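Local coordinates for protein plasmodium falciparum gamete antigen 27/25 (Plasmodium falciparum, PDB 1N81) that is essential for sexual development of the malaria parasite as a gametocyte protein, and may form dimers, though its molecular function is not established, at residues A[67-70]-A[71-75]; A[168-171]-A[172-176]. All coordinates share one frame; numbering follows the deposited sequence.

Contact 1 of 2, residues A[67-70]-A[71-75]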
ATOM      1  N   PHE A  67       7.460  -9.096 -11.761  1.00 49.69           N
ATOM      2  CA  PHE A  67       6.254  -9.666 -12.350  1.00 44.45           C
ATOM      3  C   PHE A  67       5.669 -10.848 -11.596  1.00 45.44           C
ATOM      4  O   PHE A  67       4.814 -11.559 -12.115  1.00 60.41           O
ATOM      5  CB  PHE A  67       6.533 -10.043 -13.812  1.00 40.62           C
ATOM      6  CG  PHE A  67       7.073  -8.896 -14.625  1.00 44.39           C
ATOM      7  CD1 PHE A  67       8.433  -8.625 -14.656  1.00 50.33           C
ATOM      8  CD2 PHE A  67       6.205  -8.038 -15.295  1.00 49.11           C
ATOM      9  CE1 PHE A  67       8.925  -7.503 -15.342  1.00 59.33           C
ATOM     10  CE2 PHE A  67       6.681  -6.920 -15.975  1.00 44.10           C
ATOM     11  CZ  PHE A  67       8.043  -6.649 -16.000  1.00 55.90           C
ATOM     12  N   LEU A  68       6.104 -11.035 -10.357  1.00 50.20           N
ATOM     13  CA  LEU A  68       5.628 -12.134  -9.529  1.00 43.26           C
ATOM     14  C   LEU A  68       4.376 -11.819  -8.718  1.00 44.76           C
ATOM     15  O   LEU A  68       4.307 -12.105  -7.525  1.00 44.74           O
ATOM     16  CB  LEU A  68       6.757 -12.574  -8.602  1.00 43.38           C
ATOM     17  CG  LEU A  68       7.698 -13.714  -9.046  1.00 57.40           C
ATOM     18  CD1 LEU A  68       7.611 -14.029 -10.556  1.00 38.13           C
ATOM     19  CD2 LEU A  68       9.096 -13.350  -8.628  1.00 45.49           C
ATOM     20  N   ILE A  69       3.365 -11.256  -9.357  1.00 42.12           N
ATOM     21  CA  ILE A  69       2.148 -10.937  -8.618  1.00 41.53           C
ATOM     22  C   ILE A  69       0.948 -11.745  -9.112  1.00 44.00           C
ATOM     23  O   ILE A  69       0.491 -11.542 -10.235  1.00 48.16           O
ATOM     24  CB  ILE A  69       1.854  -9.408  -8.689  1.00 47.84           C
ATOM     25  CG1 ILE A  69       3.015  -8.626  -8.033  1.00 39.20           C
ATOM     26  CG2 ILE A  69       0.552  -9.086  -7.956  1.00 50.26           C
ATOM     27  CD1 ILE A  69       2.893  -7.116  -8.080  1.00 37.98           C
ATOM     28  N   GLU A  70       0.444 -12.663  -8.277  1.00 45.45           N
ATOM     29  CA  GLU A  70      -0.719 -13.496  -8.641  1.00 50.92           C
ATOM     30  C   GLU A  70      -1.923 -12.608  -8.973  1.00 55.98           C
ATOM     31  O   GLU A  70      -2.048 -11.503  -8.452  1.00 50.97           O
ATOM     32  CB  GLU A  70      -1.123 -14.437  -7.492  1.00 56.59           C
ATOM     33  CG  GLU A  70      -0.148 -15.580  -7.180  1.00 82.28           C
ATOM     34  CD  GLU A  70       0.707 -15.329  -5.927  1.00101.90           C
ATOM     35  OE1 GLU A  70       0.136 -14.972  -4.868  1.00103.64           O
ATOM     36  OE2 GLU A  70       1.950 -15.494  -5.991  1.00109.57           O
ATOM     37  N   GLU A  71      -2.818 -13.109  -9.824  1.00 51.04           N
ATOM     38  CA  GLU A  71      -3.997 -12.366 -10.234  1.00 43.11           C
ATOM     39  C   GLU A  71      -4.840 -11.837  -9.064  1.00 40.92           C
ATOM     40  O   GLU A  71      -5.253 -10.685  -9.057  1.00 45.44           O
ATOM     41  CB  GLU A  71      -4.868 -13.250 -11.137  1.00 57.49           C
ATOM     42  CG  GLU A  71      -6.060 -12.545 -11.758  1.00 47.57           C
ATOM     43  CD  GLU A  71      -7.055 -13.514 -12.407  1.00 64.40           C
ATOM     44  OE1 GLU A  71      -7.995 -13.045 -13.079  1.00 60.05           O
ATOM     45  OE2 GLU A  71      -6.906 -14.744 -12.240  1.00 61.55           O
ATOM     46  N   ARG A  72      -5.109 -12.674  -8.077  1.00 44.06           N
ATOM     47  CA  ARG A  72      -5.916 -12.232  -6.957  1.00 39.16           C
ATOM     48  C   ARG A  72      -5.244 -11.025  -6.257  1.00 38.42           C
ATOM     49  O   ARG A  72      -5.910 -10.078  -5.888  1.00 46.44           O
ATOM     50  CB  ARG A  72      -6.070 -13.358  -5.949  1.00 45.01           C
ATOM     51  CG  ARG A  72      -7.076 -13.022  -4.850  1.00 64.96           C
ATOM     52  CD  ARG A  72      -7.044 -14.057  -3.750  1.00 71.73           C
ATOM     53  NE  ARG A  72      -5.776 -14.027  -3.031  1.00 79.03           N
ATOM     54  CZ  ARG A  72      -5.489 -13.175  -2.056  1.00 80.39           C
ATOM     55  NH1 ARG A  72      -6.392 -12.279  -1.676  1.00 75.30           N
ATOM     56  NH2 ARG A  72      -4.296 -13.213  -1.472  1.00 81.36           N
ATOM     57  N   VAL A  73      -3.930 -11.101  -6.069  1.00 39.22           N
ATOM     58  CA  VAL A  73      -3.142 -10.042  -5.444  1.00 42.44           C
ATOM     59  C   VAL A  73      -3.272  -8.794  -6.301  1.00 39.28           C
ATOM     60  O   VAL A  73      -3.504  -7.699  -5.799  1.00 40.28           O
ATOM     61  CB  VAL A  73      -1.651 -10.406  -5.374  1.00 48.89           C
ATOM     62  CG1 VAL A  73      -0.861  -9.224  -4.840  1.00 44.99           C
ATOM     63  CG2 VAL A  73      -1.451 -11.620  -4.496  1.00 44.33           C
ATOM     64  N   GLN A  74      -3.102  -8.964  -7.602  1.00 35.63           N
ATOM     65  CA  GLN A  74      -3.216  -7.826  -8.471  1.00 40.16           C
ATOM     66  C   GLN A  74      -4.610  -7.199  -8.361  1.00 42.14           C
ATOM     67  O   GLN A  74      -4.724  -5.972  -8.350  1.00 40.01           O
ATOM     68  CB  GLN A  74      -2.940  -8.204  -9.921  1.00 43.86           C
ATOM     69  CG  GLN A  74      -2.318  -7.036 -10.682  1.00 39.02           C
ATOM     70  CD  GLN A  74      -2.271  -7.268 -12.167  1.00 54.33           C
ATOM     71  OE1 GLN A  74      -3.289  -7.589 -12.791  1.00 52.74           O
ATOM     72  NE2 GLN A  74      -1.094  -7.091 -12.754  1.00 41.74           N
ATOM     73  N   ASP A  75      -5.660  -8.024  -8.267  1.00 39.89           N
ATOM     74  CA  ASP A  75      -7.036  -7.506  -8.166  1.00 40.48           C
ATOM     75  C   ASP A  75      -7.181  -6.603  -6.942  1.00 44.16           C
ATOM     76  O   ASP A  75      -7.829  -5.549  -7.013  1.00 43.65           O
ATOM     77  CB  ASP A  75      -8.089  -8.627  -8.032  1.00 46.90           C
ATOM     78  CG  ASP A  75      -8.266  -9.458  -9.310  1.00 55.38           C
ATOM     79  OD1 ASP A  75      -7.973  -8.959 -10.415  1.00 47.66           O
ATOM     80  OD2 ASP A  75      -8.724 -10.616  -9.193  1.00 51.43           O
TER
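Ile69 lays its CG2 methyl against Val73, crossing that side chain at about a right angle. CG2 sits 3.4 Å from Val73 CG1, tighter than two methyl groups usually come. The same methyl also lies near Gln74, Ile69 CG2 to Gln74 CB being 4.1 Å. The branch gets there because CG2 is the one set anti to the backbone N of Ile69, while CG1 takes the place beside that N (chi1 -62°).

Val73 is the buried member of the group, and its second methyl faces Glu70. That glutamate bends at chi2 (103°), which brings Glu70 OE1 to 3.7 Å from Val73 CG2, a carboxylate oxygen against a methyl. The backbone does the polar work: Gln74 N donates to Glu70 O over 2.9 Å, the i to i+4 bond that closes the first turn of helix 71-89.

Three side chains reach from this turn to neighbouring helices. The amide of Gln74 and the carboxylate of Asp75 both meet Arg54, on helix 50-63, and the guanidinium of Arg72 pairs with Asp172. Glu70 takes the N-cap position, with Ile69 just ahead of it packing back on Val73: a helix N-terminus where the apolar residue just before the N-cap packs against the third residue of the helix, here at the 50-63/71-89 helical hairpin.

Contact 2 of 2, residues A[168-171]-A[172-176]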
ATOM      1  N   GLN A 168      -5.037  -5.648   4.934  1.00 34.04           N
ATOM      2  CA  GLN A 168      -5.302  -6.393   3.706  1.00 38.72           C
ATOM      3  C   GLN A 168      -4.053  -6.595   2.893  1.00 37.41           C
ATOM      4  O   GLN A 168      -3.796  -7.694   2.396  1.00 33.50           O
ATOM      5  CB  GLN A 168      -6.324  -5.694   2.807  1.00 34.31           C
ATOM      6  CG  GLN A 168      -6.637  -6.562   1.599  1.00 34.46           C
ATOM      7  CD  GLN A 168      -7.559  -5.908   0.634  1.00 45.09           C
ATOM      8  OE1 GLN A 168      -7.164  -5.023  -0.121  1.00 41.48           O
ATOM      9  NE2 GLN A 168      -8.820  -6.322   0.659  1.00 44.29           N
ATOM     10  N   PHE A 169      -3.284  -5.522   2.728  1.00 33.14           N
ATOM     11  CA  PHE A 169      -2.048  -5.587   1.962  1.00 32.87           C
ATOM     12  C   PHE A 169      -1.083  -6.642   2.553  1.00 31.60           C
ATOM     13  O   PHE A 169      -0.498  -7.437   1.832  1.00 33.45           O
ATOM     14  CB  PHE A 169      -1.357  -4.209   1.957  1.00 28.11           C
ATOM     15  CG  PHE A 169      -0.048  -4.187   1.199  1.00 31.27           C
ATOM     16  CD1 PHE A 169       0.019  -3.639  -0.086  1.00 32.82           C
ATOM     17  CD2 PHE A 169       1.110  -4.712   1.773  1.00 28.02           C
ATOM     18  CE1 PHE A 169       1.230  -3.604  -0.811  1.00 33.35           C
ATOM     19  CE2 PHE A 169       2.327  -4.692   1.072  1.00 26.65           C
ATOM     20  CZ  PHE A 169       2.383  -4.130  -0.235  1.00 28.21           C
ATOM     21  N   LEU A 170      -0.899  -6.631   3.863  1.00 32.79           N
ATOM     22  CA  LEU A 170       0.017  -7.579   4.480  1.00 34.18           C
ATOM     23  C   LEU A 170      -0.424  -9.041   4.226  1.00 38.52           C
ATOM     24  O   LEU A 170       0.366  -9.875   3.778  1.00 32.83           O
ATOM     25  CB  LEU A 170       0.115  -7.281   5.978  1.00 30.78           C
ATOM     26  CG  LEU A 170       0.861  -5.961   6.235  1.00 36.19           C
ATOM     27  CD1 LEU A 170       0.644  -5.529   7.645  1.00 34.40           C
ATOM     28  CD2 LEU A 170       2.341  -6.104   5.952  1.00 36.65           C
ATOM     29  N   ILE A 171      -1.689  -9.343   4.481  1.00 36.41           N
ATOM     30  CA  ILE A 171      -2.178 -10.704   4.263  1.00 38.62           C
ATOM     31  C   ILE A 171      -1.948 -11.148   2.820  1.00 38.08           C
ATOM     32  O   ILE A 171      -1.476 -12.236   2.579  1.00 43.32           O
ATOM     33  CB  ILE A 171      -3.677 -10.815   4.644  1.00 41.10           C
ATOM     34  CG1 ILE A 171      -3.820 -10.667   6.157  1.00 38.74           C
ATOM     35  CG2 ILE A 171      -4.228 -12.187   4.216  1.00 43.85           C
ATOM     36  CD1 ILE A 171      -5.229 -10.344   6.620  1.00 47.35           C
ATOM     37  N   ASP A 172      -2.249 -10.281   1.864  1.00 36.55           N
ATOM     38  CA  ASP A 172      -2.060 -10.582   0.459  1.00 38.55           C
ATOM     39  C   ASP A 172      -0.633 -10.682  -0.001  1.00 39.85           C
ATOM     40  O   ASP A 172      -0.328 -11.464  -0.895  1.00 44.98           O
ATOM     41  CB  ASP A 172      -2.658  -9.496  -0.435  1.00 35.75           C
ATOM     42  CG  ASP A 172      -4.125  -9.574  -0.515  1.00 46.87           C
ATOM     43  OD1 ASP A 172      -4.677 -10.544   0.049  1.00 48.44           O
ATOM     44  OD2 ASP A 172      -4.717  -8.682  -1.142  1.00 39.02           O
ATOM     45  N   VAL A 173       0.245  -9.879   0.585  1.00 39.11           N
ATOM     46  CA  VAL A 173       1.604  -9.820   0.072  1.00 36.04           C
ATOM     47  C   VAL A 173       2.732 -10.528   0.798  1.00 33.02           C
ATOM     48  O   VAL A 173       3.606 -11.089   0.152  1.00 39.91           O
ATOM     49  CB  VAL A 173       1.972  -8.315  -0.171  1.00 38.03           C
ATOM     50  CG1 VAL A 173       3.371  -8.186  -0.772  1.00 29.53           C
ATOM     51  CG2 VAL A 173       0.900  -7.673  -1.101  1.00 33.36           C
ATOM     52  N   VAL A 174       2.723 -10.495   2.123  1.00 32.35           N
ATOM     53  CA  VAL A 174       3.764 -11.145   2.906  1.00 34.49           C
ATOM     54  C   VAL A 174       3.821 -12.617   2.514  1.00 44.85           C
ATOM     55  O   VAL A 174       2.777 -13.274   2.417  1.00 40.45           O
ATOM     56  CB  VAL A 174       3.470 -11.051   4.420  1.00 37.28           C
ATOM     57  CG1 VAL A 174       4.530 -11.838   5.212  1.00 30.10           C
ATOM     58  CG2 VAL A 174       3.485  -9.579   4.868  1.00 33.52           C
ATOM     59  N   ASP A 175       5.033 -13.127   2.289  1.00 41.61           N
ATOM     60  CA  ASP A 175       5.237 -14.525   1.911  1.00 43.96           C
ATOM     61  C   ASP A 175       6.432 -15.134   2.633  1.00 46.24           C
ATOM     62  O   ASP A 175       6.774 -16.293   2.399  1.00 50.78           O
ATOM     63  CB  ASP A 175       5.456 -14.652   0.397  1.00 45.63           C
ATOM     64  CG  ASP A 175       6.835 -14.165  -0.042  1.00 46.90           C
ATOM     65  OD1 ASP A 175       7.199 -14.334  -1.224  1.00 48.63           O
ATOM     66  OD2 ASP A 175       7.555 -13.608   0.800  1.00 53.60           O
ATOM     67  N   SER A 176       7.045 -14.370   3.531  1.00 44.59           N
ATOM     68  CA  SER A 176       8.231 -14.837   4.248  1.00 45.59           C
ATOM     69  C   SER A 176       8.032 -16.068   5.139  1.00 41.37           C
ATOM     70  O   SER A 176       8.973 -16.793   5.396  1.00 41.76           O
ATOM     71  CB  SER A 176       8.807 -13.706   5.110  1.00 45.48           C
ATOM     72  OG  SER A 176       7.915 -13.387   6.170  1.00 50.62           O
TER
HETATM   73  O   HOH W   1       0.688 -13.379   4.010  1.00 37.47           O
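The backbone runs helically through Val173 and then breaks: Asp172 N bonds to Gln168 O at 3.1 Å, Val173 N to Phe169 O, and Val174 N to Leu170 O at 2.9 Å, with Val174 the first residue to leave helical angles. A weak second bond, Val173 N to Leu170 O, makes this a three-centre (bifurcated) hydrogen bond as the helix ends. Beyond it, a water donates to both Ile171 O and Val174 O, bridging the last turn to the departing chain.

Phe169 and Val173 form the main side-chain pair. Val173 CG2 sits over the middle of the ring, 3.9 Å from the Phe169 centroid and 8° off the normal, a CH-pi contact on one face, while Val173 CB lies 3.8 Å from Phe169 CE2 on that same face. With CG opposite the backbone N (chi1 179°), the end of Phe169 comes nearer to Val173 although its CB points away. Beside this pair, Leu170 CD2 meets Val174 CG2 at 3.8 Å, the two side chains obliquely set.

On the polar flank the Asp172 carboxylate and the Gln168 amide have planes within 15° of parallel, but their polar ends are held by other residues: Asp172 by Asn76, Gln168 by Arg80. This is a helix C-terminus inside a helical bundle, with Phe169 and Leu170 against Ile113 of helix 96-122 and Gln168 and Asp172 turned to helix 71-89.

Contact 1 opens a helix and contact 2 ends one, and they lie close together, their centres about 12 Å apart. Contact 1 is at the surface, with a single buried residue, Val73, its one apolar side-chain pair, Ile69 with Val73, and a carboxylate beside a methyl. Contact 2 is largely buried, and its pairs of apolar side chains also reach helices 13-35, 96-122 and 126-133. The two are joined directly by a salt bridge from Arg72 NH1 to Asp172 OD1, 3.0 Å, and by Val73 CG2 packing on Asp172 O. The start of helix 71-89 is thereby tied to the end of helix 156-173, two helices far apart in sequence.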